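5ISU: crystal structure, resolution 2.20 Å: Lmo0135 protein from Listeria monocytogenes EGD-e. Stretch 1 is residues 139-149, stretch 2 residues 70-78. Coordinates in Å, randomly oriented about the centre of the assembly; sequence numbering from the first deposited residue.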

# COMPACT_ATOMS: atom_id res chain seq x y z
N THR A 139 -9.34 -7.01 -24.53
CA THR A 139 -9.90 -5.68 -24.75
C THR A 139 -8.93 -4.67 -24.17
O THR A 139 -7.96 -5.05 -23.49
CB THR A 139 -11.31 -5.53 -24.12
OG1 THR A 139 -11.32 -6.16 -22.84
CG2 THR A 139 -12.35 -6.19 -24.99
N VAL A 140 -9.17 -3.39 -24.44
CA VAL A 140 -8.26 -2.35 -23.94
C VAL A 140 -8.32 -2.28 -22.41
O VAL A 140 -9.39 -2.45 -21.82
CB VAL A 140 -8.59 -0.98 -24.58
CG1 VAL A 140 -7.68 0.10 -24.02
CG2 VAL A 140 -8.46 -1.07 -26.10
N ALA A 141 -7.16 -2.09 -21.77
CA ALA A 141 -7.08 -1.97 -20.29
C ALA A 141 -5.80 -1.21 -19.88
O ALA A 141 -4.77 -1.83 -19.61
CB ALA A 141 -7.12 -3.35 -19.64
N PRO A 142 -5.86 0.13 -19.86
CA PRO A 142 -4.70 0.96 -19.50
C PRO A 142 -4.03 0.61 -18.16
O PRO A 142 -2.81 0.68 -18.07
CB PRO A 142 -5.29 2.38 -19.45
CG PRO A 142 -6.77 2.20 -19.53
CD PRO A 142 -6.97 0.97 -20.33
N ALA A 143 -4.81 0.19 -17.17
CA ALA A 143 -4.26 -0.20 -15.86
C ALA A 143 -3.34 -1.40 -15.93
O ALA A 143 -2.64 -1.69 -14.97
CB ALA A 143 -5.38 -0.51 -14.88
N PHE A 144 -3.35 -2.12 -17.05
CA PHE A 144 -2.49 -3.30 -17.16
C PHE A 144 -1.00 -2.91 -17.19
O PHE A 144 -0.15 -3.71 -16.82
CB PHE A 144 -2.87 -4.16 -18.34
CG PHE A 144 -2.12 -5.44 -18.41
CD1 PHE A 144 -2.36 -6.44 -17.47
CD2 PHE A 144 -1.20 -5.68 -19.43
CE1 PHE A 144 -1.68 -7.64 -17.53
CE2 PHE A 144 -0.52 -6.88 -19.49
CZ PHE A 144 -0.76 -7.87 -18.54
N GLU A 145 -0.69 -1.68 -17.62
CA GLU A 145 0.69 -1.20 -17.56
C GLU A 145 1.19 -1.23 -16.11
O GLU A 145 2.33 -1.61 -15.86
CB GLU A 145 0.82 0.21 -18.12
CG GLU A 145 2.23 0.80 -17.99
CD GLU A 145 2.44 2.10 -18.76
OE1 GLU A 145 1.44 2.71 -19.25
OE2 GLU A 145 3.61 2.51 -18.87
N ASN A 146 0.33 -0.83 -15.18
CA ASN A 146 0.67 -0.83 -13.76
C ASN A 146 0.90 -2.26 -13.23
O ASN A 146 1.82 -2.50 -12.43
CB ASN A 146 -0.43 -0.17 -12.95
CG ASN A 146 -0.11 -0.12 -11.47
OD1 ASN A 146 0.83 0.55 -11.05
ND2 ASN A 146 -0.90 -0.82 -10.68
N THR A 147 0.04 -3.19 -13.66
CA THR A 147 0.18 -4.58 -13.27
C THR A 147 1.56 -5.12 -13.73
O THR A 147 2.22 -5.84 -13.00
CB THR A 147 -0.95 -5.43 -13.88
OG1 THR A 147 -2.22 -4.91 -13.46
CG2 THR A 147 -0.84 -6.85 -13.45
N ILE A 148 1.99 -4.75 -14.93
CA ILE A 148 3.31 -5.15 -15.42
C ILE A 148 4.43 -4.53 -14.55
O ILE A 148 5.45 -5.18 -14.31
CB ILE A 148 3.52 -4.77 -16.90
CG1 ILE A 148 2.66 -5.65 -17.80
CG2 ILE A 148 4.98 -4.96 -17.33
CD1 ILE A 148 2.72 -5.27 -19.26
N LYS A 149 4.23 -3.29 -14.10
CA LYS A 149 5.21 -2.57 -13.26
C LYS A 149 5.25 -3.00 -11.79
O LYS A 149 6.06 -2.47 -11.04
CB LYS A 149 4.93 -1.07 -13.27
CG LYS A 149 4.90 -0.41 -14.63
CD LYS A 149 6.23 -0.39 -15.33
CE LYS A 149 6.13 0.54 -16.52
NZ LYS A 149 7.42 0.63 -17.23
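Stretch 2, residues 70-78: DDNLTYTVK

Stretch 2 lies along stretch 1 in the same general direction. Its strand, Thr 74 to Lys 78, runs nearly parallel to helix 144-148, with a crossing angle of -20° and axes 10.8 Å apart at closest approach. Such a gap must be filled by side chains, and strand alternation supplies them: Tyr 75 and Val 77 point toward the helix, while Thr 76 between them points away.

Tyr 75 is the principal bump. Its ring fills a hollow lined by Ala 141, Pro 142, Phe 144, Glu 145 and Ile 148. Phe 144 presents its edge to the tyrosine face, with planes at 84° and centroids 5.3 Å apart (Phe 144 CD2 to Tyr 75 CD1, 4.0 Å), and Ile 148 CD1 packs 3.7 Å from Tyr 75 CD2. The para position of the ring places Tyr 75 OH 3.4 Å from Ala 141 O, at the turn, so the polar tip ends near backbone. One helical turn beyond Phe 144, Ile 148 CG2 lies 4.1 Å from Val 77 CG2; with the CA atoms 8.9 Å apart, the two beta-branched side chains together span the gap.

Before the strand, the extended Val 140 nestles against the loop: Val 140 CG1 lies 4.0 Å from Asn 72 CB and Val 140 CG2 4.0 Å from Leu 73 CD2, while Leu 73 CD2 also rests on the backbone, 3.3 Å from Thr 139 C.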

# COMPACT_ATOMS: atom_id res chain seq x y z
N ASP A 70 0.06 0.25 -30.87
CA ASP A 70 -0.82 1.39 -31.17
C ASP A 70 -2.29 1.15 -30.80
O ASP A 70 -2.95 2.05 -30.32
CB ASP A 70 -0.70 1.75 -32.66
CG ASP A 70 0.75 2.06 -33.08
OD1 ASP A 70 1.63 2.26 -32.20
OD2 ASP A 70 1.00 2.10 -34.31
N ASP A 71 -2.78 -0.08 -31.00
CA ASP A 71 -4.17 -0.43 -30.65
C ASP A 71 -4.37 -0.74 -29.13
O ASP A 71 -5.48 -1.09 -28.72
CB ASP A 71 -4.70 -1.58 -31.53
CG ASP A 71 -3.87 -2.87 -31.42
OD1 ASP A 71 -3.17 -3.08 -30.40
OD2 ASP A 71 -3.95 -3.69 -32.36
N ASN A 72 -3.30 -0.65 -28.33
CA ASN A 72 -3.37 -0.85 -26.87
C ASN A 72 -3.74 -2.25 -26.38
O ASN A 72 -4.11 -2.42 -25.21
CB ASN A 72 -4.32 0.17 -26.24
CG ASN A 72 -3.93 1.60 -26.55
OD1 ASN A 72 -4.69 2.35 -27.16
ND2 ASN A 72 -2.72 1.98 -26.16
N LEU A 73 -3.62 -3.25 -27.26
CA LEU A 73 -3.94 -4.64 -26.91
C LEU A 73 -2.71 -5.52 -26.73
O LEU A 73 -2.83 -6.58 -26.15
CB LEU A 73 -4.83 -5.29 -27.98
CG LEU A 73 -6.21 -4.68 -28.21
CD1 LEU A 73 -6.91 -5.46 -29.31
CD2 LEU A 73 -7.02 -4.67 -26.92
N THR A 74 -1.54 -5.09 -27.22
CA THR A 74 -0.33 -5.89 -27.11
C THR A 74 0.83 -5.19 -26.37
O THR A 74 1.31 -4.14 -26.80
CB THR A 74 0.14 -6.34 -28.51
OG1 THR A 74 -0.93 -7.02 -29.18
CG2 THR A 74 1.34 -7.28 -28.42
N TYR A 75 1.24 -5.78 -25.25
CA TYR A 75 2.33 -5.27 -24.43
C TYR A 75 3.53 -6.21 -24.59
O TYR A 75 3.44 -7.38 -24.28
CB TYR A 75 1.91 -5.21 -22.95
CG TYR A 75 0.85 -4.17 -22.63
CD1 TYR A 75 -0.46 -4.31 -23.08
CD2 TYR A 75 1.14 -3.08 -21.83
CE1 TYR A 75 -1.44 -3.36 -22.78
CE2 TYR A 75 0.18 -2.13 -21.52
CZ TYR A 75 -1.11 -2.27 -21.99
OH TYR A 75 -2.05 -1.31 -21.66
N THR A 76 4.64 -5.68 -25.06
CA THR A 76 5.85 -6.46 -25.26
C THR A 76 6.92 -6.05 -24.27
O THR A 76 7.34 -4.88 -24.24
CB THR A 76 6.38 -6.24 -26.69
OG1 THR A 76 5.37 -6.60 -27.63
CG2 THR A 76 7.61 -7.07 -26.94
N VAL A 77 7.39 -7.01 -23.48
CA VAL A 77 8.44 -6.79 -22.48
C VAL A 77 9.72 -7.51 -22.91
O VAL A 77 9.71 -8.71 -23.18
CB VAL A 77 8.04 -7.35 -21.09
CG1 VAL A 77 9.15 -7.12 -20.07
CG2 VAL A 77 6.74 -6.72 -20.61
N LYS A 78 10.82 -6.76 -22.97
CA LYS A 78 12.14 -7.30 -23.29
C LYS A 78 12.91 -7.40 -21.96
O LYS A 78 12.97 -6.43 -21.22
CB LYS A 78 12.91 -6.37 -24.22
CG LYS A 78 12.52 -6.35 -25.70
CD LYS A 78 12.93 -7.63 -26.42
CE LYS A 78 13.00 -7.44 -27.93
NZ LYS A 78 11.74 -6.95 -28.57